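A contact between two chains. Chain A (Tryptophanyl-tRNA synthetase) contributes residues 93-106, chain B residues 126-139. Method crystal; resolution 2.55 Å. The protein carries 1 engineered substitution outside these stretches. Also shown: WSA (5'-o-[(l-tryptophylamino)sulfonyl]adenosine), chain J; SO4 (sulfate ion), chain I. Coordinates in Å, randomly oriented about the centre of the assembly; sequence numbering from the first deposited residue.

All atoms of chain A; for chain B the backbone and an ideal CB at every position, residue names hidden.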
# COMPACT_ATOMS: atom_id res chain seq x y z
N GLY A 93 -2.54 2.85 5.27
CA GLY A 93 -1.57 3.48 4.39
C GLY A 93 -1.95 3.38 2.93
O GLY A 93 -1.55 4.21 2.11
N TYR A 94 -2.71 2.34 2.60
CA TYR A 94 -3.15 2.15 1.23
C TYR A 94 -4.21 3.21 0.93
O TYR A 94 -4.25 3.77 -0.17
CB TYR A 94 -3.76 0.75 1.04
CG TYR A 94 -4.23 0.51 -0.38
CD1 TYR A 94 -5.57 0.72 -0.75
CD2 TYR A 94 -3.32 0.16 -1.38
CE1 TYR A 94 -5.98 0.60 -2.09
CE2 TYR A 94 -3.71 0.03 -2.70
CZ TYR A 94 -5.04 0.25 -3.05
OH TYR A 94 -5.40 0.12 -4.38
N LEU A 95 -5.07 3.46 1.91
CA LEU A 95 -6.11 4.47 1.74
C LEU A 95 -5.50 5.86 1.59
O LEU A 95 -5.95 6.65 0.76
CB LEU A 95 -7.08 4.44 2.92
CG LEU A 95 -7.81 3.11 3.18
CD1 LEU A 95 -8.90 3.32 4.23
CD2 LEU A 95 -8.41 2.59 1.89
N MET A 96 -4.48 6.18 2.39
CA MET A 96 -3.84 7.48 2.28
C MET A 96 -3.19 7.58 0.91
O MET A 96 -3.27 8.61 0.23
CB MET A 96 -2.75 7.67 3.35
CG MET A 96 -3.22 7.57 4.80
SD MET A 96 -4.69 8.54 5.11
CE MET A 96 -4.08 10.15 4.79
N MET A 97 -2.56 6.49 0.49
CA MET A 97 -1.89 6.47 -0.80
C MET A 97 -2.83 6.74 -1.97
O MET A 97 -2.54 7.60 -2.81
CB MET A 97 -1.16 5.13 -1.01
CG MET A 97 -0.53 4.98 -2.40
SD MET A 97 0.65 3.64 -2.57
CE MET A 97 -0.46 2.16 -2.50
N VAL A 98 -3.95 6.03 -2.05
CA VAL A 98 -4.85 6.25 -3.17
C VAL A 98 -5.51 7.63 -3.14
O VAL A 98 -6.06 8.08 -4.14
CB VAL A 98 -5.93 5.14 -3.27
CG1 VAL A 98 -5.26 3.78 -3.53
CG2 VAL A 98 -6.78 5.12 -2.02
N GLN A 99 -5.43 8.31 -2.01
CA GLN A 99 -6.01 9.64 -1.92
C GLN A 99 -4.98 10.73 -2.26
O GLN A 99 -5.33 11.90 -2.35
CB GLN A 99 -6.58 9.88 -0.53
CG GLN A 99 -8.00 9.36 -0.35
CD GLN A 99 -8.97 10.03 -1.30
OE1 GLN A 99 -9.19 9.56 -2.42
NE2 GLN A 99 -9.55 11.14 -0.87
N SER A 100 -3.72 10.32 -2.45
CA SER A 100 -2.64 11.25 -2.79
C SER A 100 -2.39 11.22 -4.30
O SER A 100 -3.01 10.46 -5.04
CB SER A 100 -1.35 10.83 -2.10
OG SER A 100 -0.73 9.74 -2.80
N ASN A 101 -1.45 12.05 -4.74
CA ASN A 101 -1.09 12.10 -6.16
C ASN A 101 0.43 12.10 -6.27
O ASN A 101 1.13 12.38 -5.29
CB ASN A 101 -1.69 13.33 -6.84
CG ASN A 101 -1.26 14.64 -6.19
OD1 ASN A 101 -2.06 15.33 -5.56
ND2 ASN A 101 0.01 14.99 -6.35
N LEU A 102 0.94 11.80 -7.47
CA LEU A 102 2.38 11.75 -7.69
C LEU A 102 3.14 13.07 -7.51
O LEU A 102 4.24 13.07 -6.95
CB LEU A 102 2.67 11.17 -9.09
CG LEU A 102 2.11 9.76 -9.38
CD1 LEU A 102 2.50 9.35 -10.78
CD2 LEU A 102 2.66 8.76 -8.39
N GLY A 103 2.59 14.19 -7.98
CA GLY A 103 3.27 15.47 -7.85
C GLY A 103 3.57 15.79 -6.40
O GLY A 103 4.69 16.14 -6.02
N GLU A 104 2.53 15.68 -5.59
CA GLU A 104 2.56 15.91 -4.16
C GLU A 104 3.76 15.14 -3.57
O GLU A 104 4.59 15.71 -2.87
CB GLU A 104 1.25 15.37 -3.61
CG GLU A 104 0.82 15.83 -2.25
CD GLU A 104 -0.67 15.64 -2.07
OE1 GLU A 104 -1.19 14.56 -2.44
OE2 GLU A 104 -1.32 16.57 -1.57
N LEU A 105 3.84 13.86 -3.90
CA LEU A 105 4.91 12.96 -3.44
C LEU A 105 6.27 13.16 -4.14
O LEU A 105 7.32 12.89 -3.55
CB LEU A 105 4.46 11.50 -3.61
CG LEU A 105 3.29 11.04 -2.74
CD1 LEU A 105 2.76 9.71 -3.23
CD2 LEU A 105 3.74 10.92 -1.31
N GLN A 106 6.24 13.61 -5.39
CA GLN A 106 7.49 13.85 -6.12
C GLN A 106 8.13 15.13 -5.59
O GLN A 106 9.33 15.33 -5.72
CB GLN A 106 7.21 13.96 -7.62
CG GLN A 106 6.93 12.61 -8.29
CD GLN A 106 6.32 12.73 -9.69
OE1 GLN A 106 6.17 11.73 -10.39
NE2 GLN A 106 5.96 13.95 -10.08
N UNK B 126 0.24 16.91 -15.16
CA UNK B 126 -0.84 15.95 -14.97
C UNK B 126 -1.07 15.61 -13.50
O UNK B 126 -0.12 15.44 -12.73
CB UNK B 126 -0.54 14.67 -15.75
N UNK B 127 -2.34 15.53 -13.12
CA UNK B 127 -2.71 15.19 -11.75
C UNK B 127 -3.03 13.70 -11.74
O UNK B 127 -4.13 13.28 -12.11
CB UNK B 127 -3.89 16.03 -11.25
N UNK B 128 -2.06 12.91 -11.29
CA UNK B 128 -2.23 11.47 -11.28
C UNK B 128 -2.32 10.83 -9.90
O UNK B 128 -1.35 10.82 -9.14
CB UNK B 128 -1.07 10.83 -12.04
N UNK B 129 -3.50 10.29 -9.55
CA UNK B 129 -3.59 9.65 -8.24
C UNK B 129 -2.53 8.54 -8.17
O UNK B 129 -2.35 7.78 -9.13
CB UNK B 129 -4.99 9.09 -7.99
N UNK B 130 -1.81 8.47 -7.05
CA UNK B 130 -0.74 7.50 -6.88
C UNK B 130 -1.16 6.05 -7.10
O UNK B 130 -0.35 5.21 -7.50
CB UNK B 130 -0.15 7.64 -5.47
N UNK B 131 -2.43 5.77 -6.84
CA UNK B 131 -2.95 4.43 -7.01
C UNK B 131 -2.92 3.94 -8.44
O UNK B 131 -2.91 2.74 -8.69
CB UNK B 131 -4.39 4.37 -6.48
N UNK B 132 -2.89 4.87 -9.38
CA UNK B 132 -2.86 4.51 -10.79
C UNK B 132 -1.52 3.94 -11.20
O UNK B 132 -1.44 3.12 -12.11
CB UNK B 132 -3.19 5.73 -11.65
N UNK B 133 -0.46 4.36 -10.51
CA UNK B 133 0.88 3.88 -10.81
C UNK B 133 1.17 2.56 -10.10
O UNK B 133 1.79 1.65 -10.67
CB UNK B 133 1.92 4.93 -10.41
N UNK B 134 0.69 2.45 -8.87
CA UNK B 134 0.95 1.29 -8.04
C UNK B 134 0.04 0.08 -8.06
O UNK B 134 0.47 -1.00 -7.66
CB UNK B 134 1.00 1.78 -6.59
N UNK B 135 -1.20 0.23 -8.52
CA UNK B 135 -2.10 -0.92 -8.50
C UNK B 135 -1.56 -2.22 -9.14
O UNK B 135 -1.94 -3.32 -8.72
CB UNK B 135 -3.40 -0.53 -9.21
N UNK B 136 -0.68 -2.11 -10.14
CA UNK B 136 -0.23 -3.40 -10.67
C UNK B 136 0.60 -4.24 -9.69
O UNK B 136 0.84 -5.42 -9.92
CB UNK B 136 0.59 -3.16 -11.94
N UNK B 137 1.04 -3.62 -8.60
CA UNK B 137 1.80 -4.33 -7.58
C UNK B 137 0.79 -4.96 -6.62
O UNK B 137 1.05 -6.02 -6.02
CB UNK B 137 2.77 -3.40 -6.85
N UNK B 138 -0.35 -4.29 -6.46
CA UNK B 138 -1.42 -4.79 -5.61
C UNK B 138 -1.90 -6.07 -6.26
O UNK B 138 -2.15 -7.07 -5.59
CB UNK B 138 -2.55 -3.77 -5.44
N UNK B 139 -2.01 -6.04 -7.58
CA UNK B 139 -2.47 -7.20 -8.34
C UNK B 139 -1.55 -8.37 -8.11
O UNK B 139 -2.00 -9.47 -7.80
CB UNK B 139 -2.56 -6.88 -9.83
CD2 WSA J . -7.27 -8.94 -10.97
CE3 WSA J . -7.59 -9.91 -11.91
CZ3 WSA J . -7.00 -11.16 -11.83
CH2 WSA J . -6.09 -11.44 -10.82
CZ2 WSA J . -5.77 -10.47 -9.88
CE2 WSA J . -6.36 -9.21 -9.95
N11 WSA J . -6.27 -8.12 -9.20
CD1 WSA J . -7.07 -7.18 -9.68
CG WSA J . -7.70 -7.63 -10.76
CB WSA J . -8.72 -6.86 -11.59
CA WSA J . -8.24 -6.66 -13.03
NH3 WSA J . -6.95 -5.96 -13.05
C WSA J . -9.29 -5.85 -13.80
O WSA J . -9.36 -4.64 -13.64
NS WSA J . -10.09 -6.52 -14.62
S WSA J . -11.44 -5.65 -14.92
O1S WSA J . -12.17 -5.38 -13.64
O2S WSA J . -11.08 -4.33 -15.54
O5' WSA J . -12.23 -6.44 -15.81
C5' WSA J . -12.54 -7.79 -15.43
C4' WSA J . -12.07 -8.85 -16.43
O4' WSA J . -12.64 -8.57 -17.72
C3' WSA J . -10.56 -8.90 -16.63
O3' WSA J . -10.14 -10.26 -16.77
C2' WSA J . -10.38 -8.16 -17.95
O2' WSA J . -9.19 -8.61 -18.60
C1' WSA J . -11.59 -8.73 -18.69
N9 WSA J . -11.89 -7.91 -19.89
C8 WSA J . -12.06 -6.59 -19.88
N7 WSA J . -12.37 -6.17 -21.11
C5 WSA J . -12.40 -7.24 -21.90
C4 WSA J . -12.09 -8.34 -21.12
N3 WSA J . -12.06 -9.56 -21.70
C2 WSA J . -12.32 -9.70 -22.99
N1 WSA J . -12.63 -8.67 -23.75
C6 WSA J . -12.68 -7.42 -23.24
N6 WSA J . -13.00 -6.39 -24.01
S SO4 I . -6.62 -2.67 -15.40
O1 SO4 I . -5.32 -2.21 -15.88
O2 SO4 I . -6.61 -4.14 -15.30
O3 SO4 I . -6.88 -2.09 -14.06
O4 SO4 I . -7.67 -2.23 -16.34

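Position 126 has nothing of the chain A stretch within reach of its CB, so this contact sets no rule; it is B:Leu126, whose O takes a hydrogen bond from a water that also accepts from A:Gly103 N and from the N of 128.

At 127 the CB points sideways into open space, and many side chains would do. B:Asn127 starts sideways, but its end comes nearer to A:Asn101.

Position 128 is extended, and its O accepts from A:Leu102 N at 3.0 Å, a bond available to any residue. Its ideal CB lies 4.1 Å from A:Leu102 CD1, which favours an aliphatic, perhaps beta-branched. B:Ile128 meets that methyl with its CB while the end of the chain leads away.

Position 129 pairs with A:Asn101 in a single backbone bridge. Phi is -58°, its N makes no bond to chain A, and the CB points away overall, so proline is possible among several small residues. B:Pro129 CA makes a CA-H...O contact with A:Ser100 O at 3.4 Å.

Position 130 faces chain A squarely. Its N donates to A:Ser100 O at 3.1 Å, and its CB lies 3.4 Å from A:Ser100 OG and 4.2 Å from A:Leu102 CD2. A short hydroxyl side chain suits, serine or threonine, the latter adding a methyl for the apolar side. B:Thr130 OG1 donates to A:Ser100 OG at 2.7 Å; that serine hydroxyl in turn donates to A:Met97 O. B:Thr130 CG2 lies 3.9 Å from both A:Met97 CG and A:Leu102 CD2.

At 131 an ideal CB would sit 3.1 Å from A:Val98 CG1, tight even for alanine. Glycine is the natural reading, and B:Gly131 CA lies 4.2 Å from A:Val98 CG1.

Position 132 points sideways, unconstrained by this contact: B:Leu132.

The ideal CB of 133 lies 4.4 Å from A:Leu102 CD2, so aliphatics of several sizes fit. B:Leu133 brings CD1 to 3.8 Å from A:Leu102 CD2.

The ideal CB of 134 lies 4.4 Å from A:Met97 CE; alanine, valine, serine or threonine would serve. B:Thr134 OG1 is 3.6 Å from A:Met97 CE and bonds weakly to B:Thr130 O.

Position 135 turns sideways, leaving room for a large group: B:Tyr135, whose OH donates to a sulfate O1.

Positions 136 and 137 are out of reach and unconstrained here; at 136 the N lacks a bond to the turn before, which allows proline. They are B:Pro136 and B:Ala137.

The ideal CB of 138 points toward chain A, 4.8 Å from A:Tyr94 CE2, inviting a mid-sized apolar chain. B:Leu138 sets CD1 3.8 Å from A:Tyr94 CZ.

Position 139, out of reach, is free of this contact; B:Met139 approaches the tryptophanyl adenylate analogue.

Chain B 126-139: LNIPTGLLTYPALM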
# COMPACT_ATOMS: atom_id res chain seq x y z
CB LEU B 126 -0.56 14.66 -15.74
CG LEU B 126 -0.85 14.63 -17.25
CD1 LEU B 126 -0.33 13.32 -17.83
CD2 LEU B 126 -2.36 14.76 -17.49
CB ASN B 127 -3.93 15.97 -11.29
CG ASN B 127 -4.20 15.78 -9.82
OD1 ASN B 127 -3.36 16.10 -8.97
ND2 ASN B 127 -5.37 15.24 -9.51
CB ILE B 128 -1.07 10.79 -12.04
CG1 ILE B 128 -0.80 11.53 -13.36
CG2 ILE B 128 -1.42 9.34 -12.31
CD1 ILE B 128 -1.99 11.55 -14.30
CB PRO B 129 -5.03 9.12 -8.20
CG PRO B 129 -5.50 9.17 -9.65
CD PRO B 129 -4.82 10.36 -10.21
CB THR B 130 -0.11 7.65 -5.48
OG1 THR B 130 0.19 9.02 -5.23
CG2 THR B 130 1.18 6.84 -5.37
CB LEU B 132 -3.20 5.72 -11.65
CG LEU B 132 -4.62 5.72 -12.24
CD1 LEU B 132 -5.61 5.22 -11.22
CD2 LEU B 132 -4.97 7.12 -12.70
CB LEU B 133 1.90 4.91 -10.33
CG LEU B 133 3.25 5.08 -11.04
CD1 LEU B 133 4.19 5.78 -10.08
CD2 LEU B 133 3.84 3.75 -11.46
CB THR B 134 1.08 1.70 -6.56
OG1 THR B 134 -0.18 2.20 -6.09
CG2 THR B 134 2.15 2.78 -6.39
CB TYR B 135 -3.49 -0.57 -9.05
CG TYR B 135 -3.63 -0.47 -10.55
CD1 TYR B 135 -3.40 0.73 -11.22
CD2 TYR B 135 -4.04 -1.58 -11.30
CE1 TYR B 135 -3.57 0.83 -12.61
CE2 TYR B 135 -4.21 -1.49 -12.67
CZ TYR B 135 -3.98 -0.28 -13.32
OH TYR B 135 -4.14 -0.20 -14.68
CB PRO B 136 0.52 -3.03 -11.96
CG PRO B 136 0.76 -1.55 -11.86
CD PRO B 136 -0.43 -1.03 -11.11
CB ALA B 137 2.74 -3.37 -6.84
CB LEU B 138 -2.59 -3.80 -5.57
CG LEU B 138 -3.34 -3.62 -4.25
CD1 LEU B 138 -4.77 -3.20 -4.56
CD2 LEU B 138 -3.32 -4.90 -3.41
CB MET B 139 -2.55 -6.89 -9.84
CG MET B 139 -3.32 -7.95 -10.61
SD MET B 139 -3.83 -7.46 -12.26
CE MET B 139 -3.99 -9.03 -13.00
O HOH W 1 0.16 14.30 -9.94
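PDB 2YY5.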